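Local coordinates for protein A49R (Vaccinia virus, PDB 4D5T), which inhibits host NF-kappa-B activation by interacting with BTRC, which diminishes ubiquitination of the inhibitor NFKBIA and keeps p65/RELA in the cytoplasm, at residues N77-I80 and D81-N85. Residues are numbered along the deposited sequence; the frame is centred on the assembly and turned at random. Where two conformers were deposited one is given.
Sequences NEII and DCIVN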
loop_
_atom_site.group_PDB
_atom_site.type_symbol
_atom_site.label_atom_id
_atom_site.label_comp_id
_atom_site.label_asym_id
_atom_site.label_seq_id
_atom_site.Cartn_x
_atom_site.Cartn_y
_atom_site.Cartn_z
ATOM N N ASN A 77 21.211 -3.602 7.585
ATOM C CA ASN A 77 20.645 -4.355 8.691
ATOM C C ASN A 77 19.291 -3.847 9.175
ATOM O O ASN A 77 18.328 -4.612 9.436
ATOM C CB ASN A 77 21.604 -4.321 9.834
ATOM C CG ASN A 77 21.613 -5.636 10.575
ATOM O OD1 ASN A 77 22.261 -6.604 10.135
ATOM N ND2 ASN A 77 20.858 -5.708 11.670
ATOM N N GLU A 78 19.216 -2.523 9.291
ATOM C CA GLU A 78 17.974 -1.844 9.629
ATOM C C GLU A 78 16.912 -2.034 8.569
ATOM O O GLU A 78 15.719 -2.170 8.891
ATOM C CB GLU A 78 18.247 -0.347 9.840
ATOM C CG GLU A 78 19.006 -0.094 11.104
ATOM C CD GLU A 78 19.535 1.334 11.227
ATOM O OE1 GLU A 78 20.048 1.900 10.229
ATOM O OE2 GLU A 78 19.489 1.847 12.353
ATOM N N ILE A 79 17.303 -2.024 7.293
ATOM C CA ILE A 79 16.315 -2.246 6.217
ATOM C C ILE A 79 15.774 -3.670 6.248
ATOM O O ILE A 79 14.601 -3.914 6.038
ATOM C CB ILE A 79 16.918 -1.978 4.813
ATOM C CG1 ILE A 79 17.020 -0.495 4.590
ATOM C CG2 ILE A 79 16.005 -2.507 3.703
ATOM C CD1 ILE A 79 15.688 0.247 4.558
ATOM N N ILE A 80 16.669 -4.636 6.480
ATOM C CA ILE A 80 16.232 -6.043 6.596
ATOM C C ILE A 80 15.268 -6.197 7.721
ATOM O O ILE A 80 14.234 -6.839 7.580
ATOM C CB ILE A 80 17.426 -6.976 6.815
ATOM C CG1 ILE A 80 18.243 -7.060 5.518
ATOM C CG2 ILE A 80 16.950 -8.353 7.184
ATOM C CD1 ILE A 80 19.621 -7.695 5.671
ATOM N N ASP A 81 15.590 -5.582 8.839
ATOM C CA ASP A 81 14.678 -5.616 9.981
ATOM C C ASP A 81 13.316 -5.030 9.621
ATOM O O ASP A 81 12.291 -5.578 9.941
ATOM C CB ASP A 81 15.241 -4.809 11.115
ATOM C CG ASP A 81 14.408 -4.957 12.405
ATOM O OD1 ASP A 81 14.511 -5.983 13.086
ATOM O OD2 ASP A 81 13.691 -4.009 12.752
ATOM N N CYS A 82 13.321 -3.835 8.962
ATOM C CA CYS A 82 12.065 -3.239 8.506
ATOM C C CYS A 82 11.241 -4.132 7.573
ATOM O O CYS A 82 10.033 -4.369 7.807
ATOM C CB CYS A 82 12.368 -1.979 7.802
ATOM S SG CYS A 82 10.928 -1.170 7.181
ATOM N N ILE A 83 11.907 -4.691 6.578
ATOM C CA ILE A 83 11.234 -5.603 5.603
ATOM C C ILE A 83 10.622 -6.784 6.247
ATOM O O ILE A 83 9.414 -7.035 6.110
ATOM C CB ILE A 83 12.187 -6.107 4.508
ATOM C CG1 ILE A 83 12.476 -4.951 3.583
ATOM C CG2 ILE A 83 11.544 -7.282 3.749
ATOM C CD1 ILE A 83 13.597 -5.220 2.606
ATOM N N VAL A 84 11.398 -7.476 7.071
ATOM C CA VAL A 84 10.867 -8.636 7.768
ATOM C C VAL A 84 9.741 -8.275 8.690
ATOM O O VAL A 84 8.729 -8.978 8.728
ATOM C CB VAL A 84 11.986 -9.422 8.490
ATOM C CG1 VAL A 84 11.458 -10.563 9.276
ATOM C CG2 VAL A 84 12.999 -9.957 7.472
ATOM N N ASN A 85 9.910 -7.205 9.475
ATOM C CA ASN A 85 8.836 -6.733 10.402
ATOM C C ASN A 85 7.554 -6.414 9.655
ATOM O O ASN A 85 6.511 -6.871 10.027
ATOM C CB ASN A 85 9.347 -5.483 11.159
ATOM C CG ASN A 85 8.302 -4.855 12.091
ATOM O OD1 ASN A 85 7.318 -4.283 11.669
ATOM N ND2 ASN A 85 8.559 -4.918 13.365
#
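Ile-79 and Ile-83 meet one helical turn apart, the branch methyl CG2 of Ile-79 lying 3.8 Å from CD1 at the end of the Ile-83 side chain. Both residues hold CG1 anti to their own carbonyl carbon; in Ile-83 (chi1 -72°) this brings CG1 back over the preceding turn, 3.4 Å from Ile-79 O. That oxygen also accepts the N-H of Ile-83, N to O 2.9 Å with an N-H...O angle of 169°, so backbone and side chain of one residue converge on a single carbonyl. Ile-80 and Val-84 repeat the spacing more loosely: their CG2 methyls are 4.3 Å apart, while Val-84 CG2 packs 3.4 Å from Ile-80 O, which also accepts the backbone N-H of Val-84 (N to Ile-80 O 3.0 Å). With Asp-81 N to Asn-77 O (3.0 Å) and Cys-82 N to Glu-78 O (2.9 Å) bonded likewise, the i to i+4 pattern of an alpha helix is unbroken here, within helix 76-87 of an all-helical Bcl-2-like fold. Ile-79, the buried member, rests on Phe-114 and Tyr-118 of helix 112-126, and Tyr-118 also touches Ile-80 and Ile-83. Cys-82 contacts Thr-104 and Ile-108 of helix 95-109. Near the start of the helix, Glu-78 turns its carboxylate back so that OE1 accepts the backbone N-H of Asp-75.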